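Long-range contact in citrate synthase (Thermotoga maritima, PDB 2P2W), which probably catalyses the condensation of oxaloacetate with acetyl-CoA and water to give citrate and coenzyme A, feeding carbon into the tricarboxylic acid cycle: residues Y90-L98 against V118-Y129. Numbering follows the deposited sequence.
Sequences YIDVLKIFL and VASVFPTILAYY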
ATOM      1  N   TYR A  90      -7.333  12.715  -7.380  1.00 19.19           N
ATOM      2  CA  TYR A  90      -5.940  12.770  -7.826  1.00 18.72           C
ATOM      3  C   TYR A  90      -4.997  11.713  -7.251  1.00 19.89           C
ATOM      4  O   TYR A  90      -4.076  11.273  -7.941  1.00 20.19           O
ATOM      5  CB  TYR A  90      -5.388  14.181  -7.607  1.00 19.01           C
ATOM      6  CG  TYR A  90      -5.920  15.155  -8.631  1.00 20.27           C
ATOM      7  CD1 TYR A  90      -5.303  15.291  -9.876  1.00 22.23           C
ATOM      8  CD2 TYR A  90      -7.085  15.888  -8.390  1.00 22.05           C
ATOM      9  CE1 TYR A  90      -5.831  16.128 -10.857  1.00 21.86           C
ATOM     10  CE2 TYR A  90      -7.625  16.726  -9.368  1.00 21.95           C
ATOM     11  CZ  TYR A  90      -6.990  16.839 -10.599  1.00 22.28           C
ATOM     12  OH  TYR A  90      -7.521  17.649 -11.578  1.00 21.61           O
ATOM     13  N   ILE A  91      -5.212  11.294  -6.007  1.00 19.59           N
ATOM     14  CA  ILE A  91      -4.358  10.258  -5.429  1.00 19.64           C
ATOM     15  C   ILE A  91      -4.523   8.976  -6.254  1.00 20.33           C
ATOM     16  O   ILE A  91      -3.548   8.261  -6.517  1.00 18.47           O
ATOM     17  CB  ILE A  91      -4.727   9.958  -3.949  1.00 19.63           C
ATOM     18  CG1 ILE A  91      -4.243  11.095  -3.038  1.00 18.76           C
ATOM     19  CG2 ILE A  91      -4.111   8.624  -3.509  1.00 20.10           C
ATOM     20  CD1 ILE A  91      -2.722  11.238  -2.947  1.00 18.82           C
ATOM     21  N   ASP A  92      -5.758   8.689  -6.664  1.00 20.27           N
ATOM     22  CA  ASP A  92      -6.029   7.496  -7.462  1.00 21.55           C
ATOM     23  C   ASP A  92      -5.403   7.616  -8.848  1.00 21.53           C
ATOM     24  O   ASP A  92      -4.928   6.628  -9.411  1.00 21.80           O
ATOM     25  CB  ASP A  92      -7.536   7.254  -7.585  1.00 22.08           C
ATOM     26  CG  ASP A  92      -8.158   6.800  -6.275  1.00 25.42           C
ATOM     27  OD1 ASP A  92      -7.409   6.304  -5.408  1.00 25.18           O
ATOM     28  OD2 ASP A  92      -9.388   6.927  -6.115  1.00 26.79           O
ATOM     29  N   VAL A  93      -5.408   8.829  -9.390  1.00 19.90           N
ATOM     30  CA  VAL A  93      -4.819   9.083 -10.700  1.00 20.44           C
ATOM     31  C   VAL A  93      -3.336   8.720 -10.640  1.00 19.84           C
ATOM     32  O   VAL A  93      -2.805   8.070 -11.548  1.00 20.15           O
ATOM     33  CB  VAL A  93      -4.979  10.574 -11.094  1.00 20.28           C
ATOM     34  CG1 VAL A  93      -4.185  10.875 -12.355  1.00 21.15           C
ATOM     35  CG2 VAL A  93      -6.456  10.884 -11.319  1.00 22.31           C
ATOM     36  N   LEU A  94      -2.675   9.134  -9.560  1.00 19.73           N
ATOM     37  CA  LEU A  94      -1.260   8.829  -9.367  1.00 19.79           C
ATOM     38  C   LEU A  94      -1.036   7.315  -9.322  1.00 20.82           C
ATOM     39  O   LEU A  94      -0.095   6.806  -9.929  1.00 20.69           O
ATOM     40  CB  LEU A  94      -0.748   9.470  -8.072  1.00 19.59           C
ATOM     41  CG  LEU A  94      -0.508  10.985  -8.107  1.00 19.81           C
ATOM     42  CD1 LEU A  94      -0.240  11.509  -6.701  1.00 17.89           C
ATOM     43  CD2 LEU A  94       0.663  11.286  -9.026  1.00 19.01           C
ATOM     44  N   LYS A  95      -1.901   6.597  -8.605  1.00 20.58           N
ATOM     45  CA  LYS A  95      -1.778   5.141  -8.504  1.00 20.17           C
ATOM     46  C   LYS A  95      -1.783   4.507  -9.887  1.00 19.88           C
ATOM     47  O   LYS A  95      -0.937   3.668 -10.214  1.00 19.96           O
ATOM     48  CB  LYS A  95      -2.943   4.543  -7.715  1.00 20.61           C
ATOM     49  CG  LYS A  95      -2.956   4.821  -6.227  1.00 21.23           C
ATOM     50  CD  LYS A  95      -4.225   4.218  -5.658  1.00 24.68           C
ATOM     51  CE  LYS A  95      -4.574   4.783  -4.299  1.00 25.86           C
ATOM     52  NZ  LYS A  95      -5.926   4.305  -3.896  1.00 26.34           N
ATOM     53  N   ILE A  96      -2.765   4.908 -10.688  1.00 20.38           N
ATOM     54  CA  ILE A  96      -2.916   4.391 -12.043  1.00 19.57           C
ATOM     55  C   ILE A  96      -1.652   4.549 -12.875  1.00 19.28           C
ATOM     56  O   ILE A  96      -1.129   3.579 -13.423  1.00 19.23           O
ATOM     57  CB  ILE A  96      -4.069   5.103 -12.783  1.00 19.81           C
ATOM     58  CG1 ILE A  96      -5.401   4.794 -12.095  1.00 18.84           C
ATOM     59  CG2 ILE A  96      -4.097   4.665 -14.247  1.00 21.77           C
ATOM     60  CD1 ILE A  96      -6.572   5.627 -12.616  1.00 19.26           C
ATOM     61  N   PHE A  97      -1.158   5.776 -12.974  1.00 19.31           N
ATOM     62  CA  PHE A  97       0.000   6.013 -13.831  1.00 20.52           C
ATOM     63  C   PHE A  97       1.310   5.415 -13.275  1.00 21.59           C
ATOM     64  O   PHE A  97       2.287   5.235 -13.987  1.00 22.84           O
ATOM     65  CB  PHE A  97       0.133   7.522 -14.080  1.00 19.61           C
ATOM     66  CG  PHE A  97      -0.900   7.968 -15.082  1.00 19.85           C
ATOM     67  CD1 PHE A  97      -0.759   7.624 -16.422  1.00 21.20           C
ATOM     68  CD2 PHE A  97      -2.018   8.674 -14.662  1.00 18.93           C
ATOM     69  CE1 PHE A  97      -1.741   7.980 -17.339  1.00 22.30           C
ATOM     70  CE2 PHE A  97      -3.000   9.025 -15.584  1.00 20.80           C
ATOM     71  CZ  PHE A  97      -2.873   8.677 -16.923  1.00 21.64           C
ATOM     72  N   LEU A  98       1.342   5.127 -11.953  1.00 21.63           N
ATOM     73  CA  LEU A  98       2.548   4.491 -11.407  1.00 24.13           C
ATOM     74  C   LEU A  98       2.516   2.969 -11.584  1.00 23.99           C
ATOM     75  O   LEU A  98       3.474   2.258 -11.311  1.00 23.33           O
ATOM     76  CB  LEU A  98       2.653   4.804  -9.909  1.00 25.21           C
ATOM     77  CG  LEU A  98       2.931   6.275  -9.586  1.00 29.39           C
ATOM     78  CD1 LEU A  98       3.313   6.473  -8.122  1.00 30.43           C
ATOM     79  CD2 LEU A  98       4.069   6.889 -10.403  1.00 30.54           C
ATOM     80  N   VAL A 118      10.632   8.958 -10.794  1.00 19.94           N
ATOM     81  CA  VAL A 118       9.225   8.937 -10.409  1.00 19.58           C
ATOM     82  C   VAL A 118       8.811  10.276  -9.789  1.00 19.15           C
ATOM     83  O   VAL A 118       7.746  10.803 -10.095  1.00 18.25           O
ATOM     84  CB  VAL A 118       8.924   7.769  -9.421  1.00 21.58           C
ATOM     85  CG1 VAL A 118       9.556   8.040  -8.071  1.00 23.64           C
ATOM     86  CG2 VAL A 118       7.421   7.572  -9.291  1.00 23.68           C
ATOM     87  N   ALA A 119       9.659  10.835  -8.930  1.00 18.09           N
ATOM     88  CA  ALA A 119       9.351  12.118  -8.312  1.00 17.65           C
ATOM     89  C   ALA A 119       9.237  13.218  -9.373  1.00 18.14           C
ATOM     90  O   ALA A 119       8.385  14.103  -9.278  1.00 17.73           O
ATOM     91  CB  ALA A 119      10.423  12.478  -7.302  1.00 18.12           C
ATOM     92  N   SER A 120      10.098  13.155 -10.385  1.00 17.72           N
ATOM     93  CA  SER A 120      10.096  14.157 -11.448  1.00 17.47           C
ATOM     94  C   SER A 120       8.817  14.174 -12.278  1.00 19.01           C
ATOM     95  O   SER A 120       8.421  15.225 -12.778  1.00 19.26           O
ATOM     96  CB  SER A 120      11.292  13.944 -12.385  1.00 18.98           C
ATOM     97  OG  SER A 120      12.519  14.033 -11.677  1.00 18.34           O
ATOM     98  N   VAL A 121       8.167  13.022 -12.424  1.00 17.93           N
ATOM     99  CA  VAL A 121       6.954  12.949 -13.233  1.00 18.25           C
ATOM    100  C   VAL A 121       5.633  13.182 -12.486  1.00 19.30           C
ATOM    101  O   VAL A 121       4.590  13.386 -13.116  1.00 18.34           O
ATOM    102  CB  VAL A 121       6.896  11.598 -14.006  1.00 19.57           C
ATOM    103  CG1 VAL A 121       6.525  10.458 -13.068  1.00 19.78           C
ATOM    104  CG2 VAL A 121       5.922  11.705 -15.177  1.00 19.34           C
ATOM    105  N   PHE A 122       5.672  13.176 -11.153  1.00 18.49           N
ATOM    106  CA  PHE A 122       4.460  13.396 -10.355  1.00 18.83           C
ATOM    107  C   PHE A 122       3.634  14.619 -10.797  1.00 18.77           C
ATOM    108  O   PHE A 122       2.430  14.508 -11.033  1.00 18.99           O
ATOM    109  CB  PHE A 122       4.816  13.547  -8.866  1.00 18.94           C
ATOM    110  CG  PHE A 122       4.508  12.329  -8.025  1.00 20.29           C
ATOM    111  CD1 PHE A 122       5.113  11.102  -8.291  1.00 22.17           C
ATOM    112  CD2 PHE A 122       3.637  12.420  -6.942  1.00 22.17           C
ATOM    113  CE1 PHE A 122       4.855   9.983  -7.483  1.00 21.39           C
ATOM    114  CE2 PHE A 122       3.376  11.309  -6.131  1.00 21.54           C
ATOM    115  CZ  PHE A 122       3.986  10.091  -6.404  1.00 19.80           C
ATOM    116  N   PRO A 123       4.269  15.799 -10.913  1.00 17.82           N
ATOM    117  CA  PRO A 123       3.538  17.006 -11.325  1.00 18.70           C
ATOM    118  C   PRO A 123       2.916  16.915 -12.717  1.00 17.02           C
ATOM    119  O   PRO A 123       1.874  17.511 -12.983  1.00 17.59           O
ATOM    120  CB  PRO A 123       4.606  18.105 -11.246  1.00 18.29           C
ATOM    121  CG  PRO A 123       5.537  17.600 -10.183  1.00 17.56           C
ATOM    122  CD  PRO A 123       5.656  16.138 -10.546  1.00 18.92           C
ATOM    123  N   THR A 124       3.569  16.179 -13.607  1.00 16.41           N
ATOM    124  CA  THR A 124       3.071  16.020 -14.965  1.00 16.61           C
ATOM    125  C   THR A 124       1.784  15.204 -14.936  1.00 18.05           C
ATOM    126  O   THR A 124       0.822  15.517 -15.636  1.00 18.44           O
ATOM    127  CB  THR A 124       4.110  15.316 -15.849  1.00 17.86           C
ATOM    128  OG1 THR A 124       5.332  16.064 -15.818  1.00 18.76           O
ATOM    129  CG2 THR A 124       3.611  15.220 -17.290  1.00 18.28           C
ATOM    130  N   ILE A 125       1.771  14.156 -14.119  1.00 18.39           N
ATOM    131  CA  ILE A 125       0.586  13.314 -13.993  1.00 17.61           C
ATOM    132  C   ILE A 125      -0.585  14.164 -13.511  1.00 17.90           C
ATOM    133  O   ILE A 125      -1.671  14.123 -14.090  1.00 17.06           O
ATOM    134  CB  ILE A 125       0.819  12.161 -12.984  1.00 18.27           C
ATOM    135  CG1 ILE A 125       1.808  11.150 -13.571  1.00 16.77           C
ATOM    136  CG2 ILE A 125      -0.503  11.473 -12.647  1.00 17.07           C
ATOM    137  CD1 ILE A 125       2.253  10.086 -12.582  1.00 18.01           C
ATOM    138  N   LEU A 126      -0.354  14.941 -12.456  1.00 17.94           N
ATOM    139  CA  LEU A 126      -1.396  15.791 -11.890  1.00 19.07           C
ATOM    140  C   LEU A 126      -1.851  16.890 -12.842  1.00 19.59           C
ATOM    141  O   LEU A 126      -3.048  17.094 -13.030  1.00 19.67           O
ATOM    142  CB  LEU A 126      -0.913  16.427 -10.582  1.00 18.71           C
ATOM    143  CG  LEU A 126      -0.470  15.472  -9.470  1.00 18.11           C
ATOM    144  CD1 LEU A 126      -0.139  16.269  -8.215  1.00 18.38           C
ATOM    145  CD2 LEU A 126      -1.577  14.464  -9.183  1.00 18.36           C
ATOM    146  N   ALA A 127      -0.898  17.602 -13.437  1.00 19.57           N
ATOM    147  CA  ALA A 127      -1.236  18.687 -14.349  1.00 20.43           C
ATOM    148  C   ALA A 127      -1.992  18.179 -15.576  1.00 21.14           C
ATOM    149  O   ALA A 127      -3.007  18.758 -15.968  1.00 22.47           O
ATOM    150  CB  ALA A 127       0.027  19.429 -14.770  1.00 22.78           C
ATOM    151  N   TYR A 128      -1.505  17.095 -16.173  1.00 19.84           N
ATOM    152  CA  TYR A 128      -2.159  16.525 -17.347  1.00 20.37           C
ATOM    153  C   TYR A 128      -3.594  16.110 -17.059  1.00 20.77           C
ATOM    154  O   TYR A 128      -4.489  16.359 -17.869  1.00 21.02           O
ATOM    155  CB  TYR A 128      -1.393  15.302 -17.851  1.00 20.72           C
ATOM    156  CG  TYR A 128      -0.204  15.599 -18.746  1.00 20.81           C
ATOM    157  CD1 TYR A 128       0.314  16.889 -18.868  1.00 21.44           C
ATOM    158  CD2 TYR A 128       0.414  14.573 -19.456  1.00 22.48           C
ATOM    159  CE1 TYR A 128       1.427  17.146 -19.682  1.00 22.79           C
ATOM    160  CE2 TYR A 128       1.519  14.814 -20.263  1.00 23.02           C
ATOM    161  CZ  TYR A 128       2.021  16.098 -20.373  1.00 23.99           C
ATOM    162  OH  TYR A 128       3.123  16.317 -21.166  1.00 26.39           O
ATOM    163  N   TYR A 129      -3.816  15.462 -15.919  1.00 19.37           N
ATOM    164  CA  TYR A 129      -5.165  15.021 -15.591  1.00 20.08           C
ATOM    165  C   TYR A 129      -6.067  16.220 -15.321  1.00 19.88           C
ATOM    166  O   TYR A 129      -7.249  16.203 -15.652  1.00 20.78           O
ATOM    167  CB  TYR A 129      -5.162  14.078 -14.383  1.00 20.86           C
ATOM    168  CG  TYR A 129      -6.525  13.484 -14.119  1.00 21.29           C
ATOM    169  CD1 TYR A 129      -6.985  12.389 -14.858  1.00 20.56           C
ATOM    170  CD2 TYR A 129      -7.391  14.067 -13.199  1.00 21.92           C
ATOM    171  CE1 TYR A 129      -8.283  11.899 -14.690  1.00 23.24           C
ATOM    172  CE2 TYR A 129      -8.686  13.583 -13.021  1.00 22.97           C
ATOM    173  CZ  TYR A 129      -9.126  12.504 -13.769  1.00 22.83           C
ATOM    174  OH  TYR A 129     -10.410  12.039 -13.591  1.00 22.69           O
TER
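A chi1 of -174° carries the Tyr129 ring away from its own backbone N and lays one face against Val93, whose CG2, anti to the carbonyl carbon, lies 3.6 Å from the ring centroid in a CH-pi contact almost exactly on the ring normal. A beta-branched residue suits this place, because its other methyl, CG1, reaches Ile125 CG2 at 3.7 Å. The edge of Tyr129 is turned toward the face of Tyr90 in an offset T-shaped pair, planes at 88°, with Tyr129 CD2 3.5 Å from Tyr90 CE1. The Tyr129 hydroxyl is hydrogen-bonded to Pro85 O and Leu88 N, tying helix 110-133 to the chain leading into helix 90-98. Replacing Tyr129 by an alanine would probably leave Val93 CG2 and the Tyr90 face without their aromatic neighbour, and Pro85 O and Leu88 N without this hydrogen-bond partner. In this buried part of the largely alpha-helical citrate synthase fold, away from the predicted active-site residues, the segment axes cross at 120°, 9.8 Å apart at closest approach. Ile125 is a knob among Val93, Leu94, Phe97 and Leu98; its branching sends CD1 to Phe97 CB (3.6 Å) while CG2 meets Val93. Leu94 uses its fork: CD2 lies over one face of Phe122, offset toward its rim, in a CH-pi contact, and CD1 approaches Phe122 CE2 at 3.7 Å. Leu126 CD2 reaches both Leu94 CG and Tyr90 CD1. Farther along, Leu98 CD2 meets Val118 CG2 at 3.6 Å.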